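Local coordinates for protein maltose operon transcriptional repressor (Staphylococcus aureus subsp. aureus Mu50, PDB 3HCW) that probably represses transcription of the maltose operon, its C-terminal fragment having the periplasmic-binding-protein-like fold that in such repressors senses a small-molecule effector, at residues A[60-74]-A[83-97]. Residues are numbered along the deposited sequence; the frame is centred on the assembly and turned at random.
Sequences VYKMIKQRMVDAFIL and IKQMLIDESMPFIVI
Strands 71-74 and 94-97 run parallel, their axes 4.5 Å apart, and helices 60-65 and 83-89 lie side by side against one face of this pair, only 13° from parallel. Four backbone hydrogen bonds join the strands: Phe-72 N to Pro-93 O, Ile-95 N to Phe-72 O, Leu-74 N to Ile-95 O, and Ile-97 N to Leu-74 O, the last nearly straight. Leu-87 shows how one branched side chain can serve strand and helix together. Its CD2 sits over a face of the Phe-72 ring, 4.0 Å from the centroid in a CH-pi contact, and also meets Ile-64 CD1 at 3.8 Å; its CD1 packs on Leu-74 CD2. The second methyl of Leu-74, CD1, lies against Lys-84 CB at 3.7 Å. Met-92, bent at both chi2 and chi3, passes Ile-64 in the opposite direction and brings CE to the edge of the Phe-72 ring, 3.5 Å from Asp-70 O. Between the helices, Val-60 crosses Ile-83 at about a right angle, and Met-86 SD rests 3.8 Å from Tyr-61 CB. With CG anti to its backbone N (chi1 -173°), Tyr-61 brings CE1 to 3.3 Å from Glu-90 OE1, which lies at the edge of the ring and in its plane, the ring and carboxylate planes 64° apart. On the other face of the sheet, Ile-73 and Ile-95 point the same way, their CG2 atoms 3.6 Å apart, packed against helix 247-263. Strand 71-74, helix 82-89 and strand 94-97 thus form a beta-alpha-beta crossover, the repeating unit of the Rossmann-like lobes of periplasmic-binding-protein folds.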
ATOM      1  N   VAL A  60       4.720 -11.930 -21.857  1.00 59.39           N
ATOM      2  CA  VAL A  60       5.917 -12.660 -21.448  1.00 52.80           C
ATOM      3  C   VAL A  60       6.581 -13.270 -22.681  1.00 57.96           C
ATOM      4  O   VAL A  60       7.805 -13.242 -22.795  1.00 63.46           O
ATOM      5  CB  VAL A  60       5.626 -13.722 -20.357  1.00 53.52           C
ATOM      6  CG1 VAL A  60       6.797 -14.704 -20.204  1.00 45.56           C
ATOM      7  CG2 VAL A  60       5.321 -13.038 -19.020  1.00 43.05           C
ATOM      8  N   TYR A  61       5.773 -13.781 -23.613  1.00 59.12           N
ATOM      9  CA  TYR A  61       6.296 -14.324 -24.875  1.00 61.41           C
ATOM     10  C   TYR A  61       7.024 -13.268 -25.709  1.00 55.40           C
ATOM     11  O   TYR A  61       8.024 -13.577 -26.360  1.00 57.87           O
ATOM     12  CB  TYR A  61       5.201 -14.996 -25.713  1.00 60.85           C
ATOM     13  CG  TYR A  61       5.735 -15.708 -26.937  1.00 59.81           C
ATOM     14  CD1 TYR A  61       6.394 -16.930 -26.824  1.00 65.95           C
ATOM     15  CD2 TYR A  61       5.592 -15.150 -28.210  1.00 63.56           C
ATOM     16  CE1 TYR A  61       6.895 -17.585 -27.944  1.00 67.50           C
ATOM     17  CE2 TYR A  61       6.090 -15.794 -29.332  1.00 61.20           C
ATOM     18  CZ  TYR A  61       6.737 -17.013 -29.195  1.00 69.64           C
ATOM     19  OH  TYR A  61       7.230 -17.660 -30.307  1.00 69.07           O
ATOM     20  N   LYS A  62       6.510 -12.038 -25.680  1.00 56.21           N
ATOM     21  CA  LYS A  62       7.174 -10.891 -26.294  1.00 59.54           C
ATOM     22  C   LYS A  62       8.564 -10.700 -25.690  1.00 59.37           C
ATOM     23  O   LYS A  62       9.542 -10.612 -26.430  1.00 59.17           O
ATOM     24  CB  LYS A  62       6.327  -9.623 -26.146  1.00 58.22           C
ATOM     25  CG  LYS A  62       6.849  -8.411 -26.928  1.00 55.68           C
ATOM     26  CD  LYS A  62       5.737  -7.399 -27.243  1.00 55.87           C
ATOM     27  CE  LYS A  62       5.161  -6.738 -25.991  1.00 77.40           C
ATOM     28  NZ  LYS A  62       6.102  -5.764 -25.365  1.00 79.07           N
ATOM     29  N   MET A  63       8.646 -10.686 -24.356  1.00 55.85           N
ATOM     30  CA  MET A  63       9.931 -10.623 -23.639  1.00 53.75           C
ATOM     31  C   MET A  63      10.918 -11.753 -23.992  1.00 50.36           C
ATOM     32  O   MET A  63      12.131 -11.526 -23.993  1.00 55.69           O
ATOM     33  CB  MET A  63       9.713 -10.556 -22.124  1.00 51.66           C
ATOM     34  CG  MET A  63       8.985  -9.303 -21.656  1.00 53.66           C
ATOM     35  SD  MET A  63       8.234  -9.453 -20.018  1.00 50.17           S
ATOM     36  CE  MET A  63       9.652  -9.146 -18.972  1.00 55.87           C
ATOM     37  N   ILE A  64      10.407 -12.952 -24.292  1.00 50.19           N
ATOM     38  CA  ILE A  64      11.261 -14.064 -24.747  1.00 56.86           C
ATOM     39  C   ILE A  64      11.783 -13.790 -26.155  1.00 64.57           C
ATOM     40  O   ILE A  64      12.998 -13.745 -26.382  1.00 59.95           O
ATOM     41  CB  ILE A  64      10.533 -15.459 -24.828  1.00 59.67           C
ATOM     42  CG1 ILE A  64       9.522 -15.704 -23.693  1.00 70.10           C
ATOM     43  CG2 ILE A  64      11.561 -16.604 -24.972  1.00 47.64           C
ATOM     44  CD1 ILE A  64      10.072 -15.762 -22.296  1.00 64.12           C
ATOM     45  N   LYS A  65      10.835 -13.625 -27.080  1.00 65.91           N
ATOM     46  CA  LYS A  65      11.095 -13.513 -28.514  1.00 70.60           C
ATOM     47  C   LYS A  65      11.930 -12.291 -28.902  1.00 65.30           C
ATOM     48  O   LYS A  65      12.843 -12.397 -29.727  1.00 65.81           O
ATOM     49  CB  LYS A  65       9.772 -13.520 -29.278  1.00 71.74           C
ATOM     50  CG  LYS A  65       9.560 -14.730 -30.156  1.00 77.35           C
ATOM     51  CD  LYS A  65       9.790 -14.359 -31.614  1.00 86.20           C
ATOM     52  CE  LYS A  65       9.210 -15.408 -32.546  1.00 87.18           C
ATOM     53  NZ  LYS A  65       8.680 -14.793 -33.795  1.00 82.25           N
ATOM     54  N   GLN A  66      11.629 -11.148 -28.287  1.00 54.64           N
ATOM     55  CA  GLN A  66      12.399  -9.926 -28.490  1.00 51.90           C
ATOM     56  C   GLN A  66      13.690  -9.898 -27.668  1.00 54.77           C
ATOM     57  O   GLN A  66      14.373  -8.876 -27.632  1.00 59.81           O
ATOM     58  CB  GLN A  66      11.556  -8.695 -28.167  1.00 51.10           C
ATOM     59  CG  GLN A  66      10.598  -8.271 -29.258  1.00 58.57           C
ATOM     60  CD  GLN A  66       9.962  -6.918 -28.986  1.00 58.13           C
ATOM     61  OE1 GLN A  66       9.665  -6.572 -27.843  1.00 57.42           O
ATOM     62  NE2 GLN A  66       9.747  -6.145 -30.044  1.00 75.45           N
ATOM     63  N   ARG A  67      14.002 -11.021 -27.011  1.00 52.76           N
ATOM     64  CA  ARG A  67      15.222 -11.218 -26.211  1.00 53.40           C
ATOM     65  C   ARG A  67      15.474 -10.094 -25.199  1.00 45.14           C
ATOM     66  O   ARG A  67      16.607  -9.644 -25.034  1.00 48.58           O
ATOM     67  CB  ARG A  67      16.452 -11.417 -27.114  1.00 53.21           C
ATOM     68  CG  ARG A  67      16.225 -12.265 -28.363  1.00 62.34           C
ATOM     69  CD  ARG A  67      16.727 -13.680 -28.194  1.00 68.56           C
ATOM     70  NE  ARG A  67      17.521 -14.091 -29.352  1.00 69.94           N
ATOM     71  CZ  ARG A  67      17.046 -14.752 -30.406  1.00 71.27           C
ATOM     72  NH1 ARG A  67      15.764 -15.098 -30.471  1.00 78.06           N
ATOM     73  NH2 ARG A  67      17.861 -15.069 -31.403  1.00 44.77           N
ATOM     74  N   MET A  68      14.415  -9.652 -24.526  1.00 45.05           N
ATOM     75  CA  MET A  68      14.465  -8.437 -23.706  1.00 44.59           C
ATOM     76  C   MET A  68      15.106  -8.606 -22.331  1.00 43.60           C
ATOM     77  O   MET A  68      15.576  -7.634 -21.743  1.00 55.12           O
ATOM     78  CB  MET A  68      13.073  -7.823 -23.562  1.00 43.93           C
ATOM     79  CG  MET A  68      12.444  -7.351 -24.885  1.00 63.22           C
ATOM     80  SD  MET A  68      13.498  -6.273 -25.901  1.00 60.07           S
ATOM     81  CE  MET A  68      13.608  -4.842 -24.826  1.00 48.51           C
ATOM     82  N   VAL A  69      15.102  -9.830 -21.810  1.00 46.53           N
ATOM     83  CA  VAL A  69      15.664 -10.112 -20.483  1.00 47.18           C
ATOM     84  C   VAL A  69      16.531 -11.362 -20.507  1.00 48.03           C
ATOM     85  O   VAL A  69      16.510 -12.129 -21.479  1.00 48.20           O
ATOM     86  CB  VAL A  69      14.583 -10.218 -19.349  1.00 50.86           C
ATOM     87  CG1 VAL A  69      13.984  -8.853 -19.026  1.00 46.61           C
ATOM     88  CG2 VAL A  69      13.495 -11.212 -19.704  1.00 40.88           C
ATOM     89  N   ASP A  70      17.310 -11.541 -19.445  1.00 47.99           N
ATOM     90  CA  ASP A  70      18.203 -12.694 -19.315  1.00 47.41           C
ATOM     91  C   ASP A  70      17.506 -13.833 -18.586  1.00 38.11           C
ATOM     92  O   ASP A  70      17.777 -15.005 -18.841  1.00 42.96           O
ATOM     93  CB  ASP A  70      19.503 -12.296 -18.594  1.00 44.21           C
ATOM     94  CG  ASP A  70      20.318 -11.258 -19.374  1.00 55.98           C
ATOM     95  OD1 ASP A  70      21.324 -10.750 -18.831  1.00 45.57           O
ATOM     96  OD2 ASP A  70      19.952 -10.949 -20.530  1.00 47.38           O
ATOM     97  N   ALA A  71      16.591 -13.476 -17.686  1.00 45.27           N
ATOM     98  CA  ALA A  71      15.913 -14.455 -16.844  1.00 37.34           C
ATOM     99  C   ALA A  71      14.632 -13.907 -16.231  1.00 42.12           C
ATOM    100  O   ALA A  71      14.320 -12.714 -16.351  1.00 38.85           O
ATOM    101  CB  ALA A  71      16.847 -14.937 -15.754  1.00 35.63           C
ATOM    102  N   PHE A  72      13.899 -14.793 -15.564  1.00 39.19           N
ATOM    103  CA  PHE A  72      12.605 -14.455 -14.993  1.00 37.53           C
ATOM    104  C   PHE A  72      12.496 -14.851 -13.537  1.00 34.65           C
ATOM    105  O   PHE A  72      13.203 -15.731 -13.064  1.00 36.67           O
ATOM    106  CB  PHE A  72      11.496 -15.140 -15.776  1.00 41.79           C
ATOM    107  CG  PHE A  72      11.171 -14.470 -17.066  1.00 40.51           C
ATOM    108  CD1 PHE A  72      10.235 -13.451 -17.103  1.00 23.62           C
ATOM    109  CD2 PHE A  72      11.808 -14.848 -18.244  1.00 41.79           C
ATOM    110  CE1 PHE A  72       9.908 -12.816 -18.304  1.00 48.82           C
ATOM    111  CE2 PHE A  72      11.491 -14.226 -19.445  1.00 37.64           C
ATOM    112  CZ  PHE A  72      10.531 -13.208 -19.477  1.00 38.28           C
ATOM    113  N   ILE A  73      11.608 -14.181 -12.827  1.00 36.64           N
ATOM    114  CA  ILE A  73      11.214 -14.605 -11.496  1.00 39.03           C
ATOM    115  C   ILE A  73       9.691 -14.603 -11.518  1.00 44.10           C
ATOM    116  O   ILE A  73       9.086 -13.534 -11.647  1.00 50.27           O
ATOM    117  CB  ILE A  73      11.751 -13.645 -10.394  1.00 38.97           C
ATOM    118  CG1 ILE A  73      13.288 -13.603 -10.380  1.00 35.80           C
ATOM    119  CG2 ILE A  73      11.226 -14.044  -9.025  1.00 27.33           C
ATOM    120  CD1 ILE A  73      13.867 -12.689  -9.307  1.00 42.04           C
ATOM    121  N   LEU A  74       9.079 -15.791 -11.456  1.00 44.87           N
ATOM    122  CA  LEU A  74       7.614 -15.903 -11.340  1.00 30.47           C
ATOM    123  C   LEU A  74       7.208 -15.603  -9.907  1.00 36.73           C
ATOM    124  O   LEU A  74       7.634 -16.295  -8.983  1.00 42.61           O
ATOM    125  CB  LEU A  74       7.119 -17.302 -11.708  1.00 39.78           C
ATOM    126  CG  LEU A  74       7.429 -17.879 -13.089  1.00 50.05           C
ATOM    127  CD1 LEU A  74       6.741 -19.207 -13.250  1.00 49.73           C
ATOM    128  CD2 LEU A  74       6.968 -16.946 -14.158  1.00 60.73           C
ATOM    129  N   ILE A  83       2.380 -20.264 -18.338  1.00 74.02           N
ATOM    130  CA  ILE A  83       3.496 -19.335 -18.504  1.00 70.73           C
ATOM    131  C   ILE A  83       4.780 -19.890 -17.850  1.00 68.53           C
ATOM    132  O   ILE A  83       5.878 -19.606 -18.316  1.00 66.38           O
ATOM    133  CB  ILE A  83       3.105 -17.864 -18.099  1.00 69.77           C
ATOM    134  CG1 ILE A  83       4.201 -16.851 -18.456  1.00 79.77           C
ATOM    135  CG2 ILE A  83       2.729 -17.769 -16.663  1.00 56.92           C
ATOM    136  CD1 ILE A  83       5.125 -16.467 -17.304  1.00 75.80           C
ATOM    137  N   LYS A  84       4.633 -20.705 -16.805  1.00 68.00           N
ATOM    138  CA  LYS A  84       5.744 -21.519 -16.300  1.00 64.36           C
ATOM    139  C   LYS A  84       6.131 -22.572 -17.346  1.00 63.02           C
ATOM    140  O   LYS A  84       7.314 -22.865 -17.518  1.00 61.17           O
ATOM    141  CB  LYS A  84       5.391 -22.186 -14.963  1.00 65.04           C
ATOM    142  CG  LYS A  84       6.556 -22.933 -14.281  1.00 67.52           C
ATOM    143  CD  LYS A  84       6.233 -23.342 -12.841  1.00 72.62           C
ATOM    144  CE  LYS A  84       5.318 -24.561 -12.774  1.00 82.78           C
ATOM    145  NZ  LYS A  84       4.836 -24.819 -11.388  1.00 90.73           N
ATOM    146  N   GLN A  85       5.131 -23.124 -18.041  1.00 65.16           N
ATOM    147  CA  GLN A  85       5.359 -24.031 -19.176  1.00 66.75           C
ATOM    148  C   GLN A  85       6.055 -23.358 -20.362  1.00 66.18           C
ATOM    149  O   GLN A  85       6.877 -23.982 -21.035  1.00 66.00           O
ATOM    150  CB  GLN A  85       4.051 -24.678 -19.646  1.00 67.50           C
ATOM    151  CG  GLN A  85       3.860 -26.113 -19.166  1.00 76.92           C
ATOM    152  CD  GLN A  85       5.014 -27.034 -19.551  1.00 78.90           C
ATOM    153  OE1 GLN A  85       5.621 -27.678 -18.690  1.00 75.31           O
ATOM    154  NE2 GLN A  85       5.326 -27.097 -20.845  1.00 78.71           N
ATOM    155  N   MET A  86       5.714 -22.091 -20.601  1.00 66.88           N
ATOM    156  CA  MET A  86       6.331 -21.272 -21.651  1.00 59.63           C
ATOM    157  C   MET A  86       7.843 -21.158 -21.438  1.00 60.38           C
ATOM    158  O   MET A  86       8.616 -21.483 -22.338  1.00 60.70           O
ATOM    159  CB  MET A  86       5.663 -19.886 -21.700  1.00 55.81           C
ATOM    160  CG  MET A  86       6.157 -18.925 -22.789  1.00 36.28           C
ATOM    161  SD  MET A  86       5.181 -17.406 -22.752  1.00 50.36           S
ATOM    162  CE  MET A  86       3.736 -17.967 -23.646  1.00 65.46           C
ATOM    163  N   LEU A  87       8.252 -20.746 -20.236  1.00 61.19           N
ATOM    164  CA  LEU A  87       9.674 -20.616 -19.881  1.00 62.54           C
ATOM    165  C   LEU A  87      10.422 -21.947 -19.886  1.00 61.79           C
ATOM    166  O   LEU A  87      11.639 -21.975 -20.073  1.00 64.32           O
ATOM    167  CB  LEU A  87       9.842 -19.959 -18.511  1.00 63.35           C
ATOM    168  CG  LEU A  87       9.061 -18.697 -18.145  1.00 65.38           C
ATOM    169  CD1 LEU A  87       9.290 -18.377 -16.687  1.00 64.89           C
ATOM    170  CD2 LEU A  87       9.422 -17.508 -19.020  1.00 59.88           C
ATOM    171  N   ILE A  88       9.692 -23.040 -19.666  1.00 67.66           N
ATOM    172  CA  ILE A  88      10.257 -24.388 -19.752  1.00 68.76           C
ATOM    173  C   ILE A  88      10.447 -24.798 -21.216  1.00 69.09           C
ATOM    174  O   ILE A  88      11.517 -25.298 -21.588  1.00 64.68           O
ATOM    175  CB  ILE A  88       9.409 -25.417 -18.947  1.00 71.75           C
ATOM    176  CG1 ILE A  88       9.667 -25.234 -17.444  1.00 71.05           C
ATOM    177  CG2 ILE A  88       9.722 -26.864 -19.365  1.00 70.45           C
ATOM    178  CD1 ILE A  88       8.606 -25.827 -16.539  1.00 63.81           C
ATOM    179  N   ASP A  89       9.421 -24.557 -22.034  1.00 74.20           N
ATOM    180  CA  ASP A  89       9.469 -24.826 -23.481  1.00 79.93           C
ATOM    181  C   ASP A  89      10.574 -24.040 -24.189  1.00 82.19           C
ATOM    182  O   ASP A  89      11.303 -24.587 -25.021  1.00 83.93           O
ATOM    183  CB  ASP A  89       8.121 -24.504 -24.142  1.00 77.34           C
ATOM    184  CG  ASP A  89       7.042 -25.527 -23.819  1.00 85.05           C
ATOM    185  OD1 ASP A  89       5.878 -25.114 -23.611  1.00 81.52           O
ATOM    186  OD2 ASP A  89       7.353 -26.739 -23.773  1.00 81.62           O
ATOM    187  N   GLU A  90      10.704 -22.762 -23.832  1.00 79.15           N
ATOM    188  CA  GLU A  90      11.604 -21.851 -24.532  1.00 76.04           C
ATOM    189  C   GLU A  90      12.927 -21.624 -23.793  1.00 72.11           C
ATOM    190  O   GLU A  90      13.593 -20.603 -23.992  1.00 71.31           O
ATOM    191  CB  GLU A  90      10.883 -20.539 -24.851  1.00 76.52           C
ATOM    192  CG  GLU A  90       9.486 -20.762 -25.431  1.00 87.47           C
ATOM    193  CD  GLU A  90       9.218 -19.984 -26.703  1.00 96.57           C
ATOM    194  OE1 GLU A  90       8.469 -20.502 -27.559  1.00 95.10           O
ATOM    195  OE2 GLU A  90       9.749 -18.861 -26.851  1.00104.43           O
ATOM    196  N   SER A  91      13.282 -22.595 -22.945  1.00 67.05           N
ATOM    197  CA  SER A  91      14.584 -22.704 -22.259  1.00 62.64           C
ATOM    198  C   SER A  91      15.077 -21.495 -21.444  1.00 62.52           C
ATOM    199  O   SER A  91      16.287 -21.317 -21.262  1.00 62.61           O
ATOM    200  CB  SER A  91      15.668 -23.167 -23.239  1.00 65.20           C
ATOM    201  OG  SER A  91      15.553 -24.554 -23.488  1.00 70.34           O
ATOM    202  N   MET A  92      14.144 -20.687 -20.942  1.00 53.38           N
ATOM    203  CA  MET A  92      14.493 -19.503 -20.160  1.00 57.06           C
ATOM    204  C   MET A  92      14.789 -19.862 -18.704  1.00 52.83           C
ATOM    205  O   MET A  92      13.997 -20.561 -18.076  1.00 50.71           O
ATOM    206  CB  MET A  92      13.373 -18.459 -20.226  1.00 58.35           C
ATOM    207  CG  MET A  92      13.229 -17.750 -21.575  1.00 63.77           C
ATOM    208  SD  MET A  92      14.731 -16.936 -22.163  1.00 62.63           S
ATOM    209  CE  MET A  92      15.070 -15.741 -20.857  1.00 51.00           C
ATOM    210  N   PRO A  93      15.936 -19.395 -18.170  1.00 52.37           N
ATOM    211  CA  PRO A  93      16.262 -19.578 -16.750  1.00 52.15           C
ATOM    212  C   PRO A  93      15.270 -18.814 -15.887  1.00 51.57           C
ATOM    213  O   PRO A  93      14.893 -17.691 -16.245  1.00 51.48           O
ATOM    214  CB  PRO A  93      17.652 -18.941 -16.622  1.00 47.94           C
ATOM    215  CG  PRO A  93      18.200 -18.925 -18.007  1.00 42.31           C
ATOM    216  CD  PRO A  93      17.008 -18.669 -18.875  1.00 52.84           C
ATOM    217  N   PHE A  94      14.826 -19.422 -14.785  1.00 45.98           N
ATOM    218  CA  PHE A  94      13.877 -18.756 -13.886  1.00 44.10           C
ATOM    219  C   PHE A  94      13.914 -19.183 -12.420  1.00 46.15           C
ATOM    220  O   PHE A  94      14.471 -20.218 -12.069  1.00 46.90           O
ATOM    221  CB  PHE A  94      12.432 -18.778 -14.433  1.00 48.50           C
ATOM    222  CG  PHE A  94      11.815 -20.145 -14.526  1.00 43.75           C
ATOM    223  CD1 PHE A  94      11.980 -20.920 -15.670  1.00 54.55           C
ATOM    224  CD2 PHE A  94      11.018 -20.635 -13.499  1.00 47.16           C
ATOM    225  CE1 PHE A  94      11.395 -22.176 -15.780  1.00 45.17           C
ATOM    226  CE2 PHE A  94      10.427 -21.894 -13.600  1.00 55.54           C
ATOM    227  CZ  PHE A  94      10.615 -22.663 -14.745  1.00 52.84           C
ATOM    228  N   ILE A  95      13.313 -18.342 -11.583  1.00 42.34           N
ATOM    229  CA  ILE A  95      13.023 -18.645 -10.187  1.00 46.30           C
ATOM    230  C   ILE A  95      11.507 -18.600 -10.030  1.00 42.33           C
ATOM    231  O   ILE A  95      10.825 -17.915 -10.793  1.00 43.21           O
ATOM    232  CB  ILE A  95      13.748 -17.635  -9.221  1.00 41.60           C
ATOM    233  CG1 ILE A  95      14.904 -18.316  -8.510  1.00 39.84           C
ATOM    234  CG2 ILE A  95      12.852 -17.123  -8.129  1.00 54.41           C
ATOM    235  CD1 ILE A  95      15.985 -18.770  -9.410  1.00 29.47           C
ATOM    236  N   VAL A  96      10.976 -19.355  -9.074  1.00 39.76           N
ATOM    237  CA  VAL A  96       9.571 -19.239  -8.714  1.00 33.73           C
ATOM    238  C   VAL A  96       9.472 -18.835  -7.258  1.00 35.72           C
ATOM    239  O   VAL A  96      10.097 -19.439  -6.391  1.00 39.67           O
ATOM    240  CB  VAL A  96       8.800 -20.556  -8.946  1.00 31.44           C
ATOM    241  CG1 VAL A  96       7.320 -20.396  -8.584  1.00 37.52           C
ATOM    242  CG2 VAL A  96       8.942 -21.019 -10.394  1.00 40.77           C
ATOM    243  N   ILE A  97       8.706 -17.793  -6.986  1.00 35.00           N
ATOM    244  CA  ILE A  97       8.336 -17.518  -5.621  1.00 37.08           C
ATOM    245  C   ILE A  97       7.030 -18.258  -5.327  1.00 44.90           C
ATOM    246  O   ILE A  97       5.961 -17.891  -5.833  1.00 40.48           O
ATOM    247  CB  ILE A  97       8.254 -16.019  -5.325  1.00 42.38           C
ATOM    248  CG1 ILE A  97       9.602 -15.365  -5.644  1.00 37.45           C
ATOM    249  CG2 ILE A  97       7.875 -15.788  -3.866  1.00 39.69           C
ATOM    250  CD1 ILE A  97       9.702 -13.929  -5.218  1.00 34.92           C
TER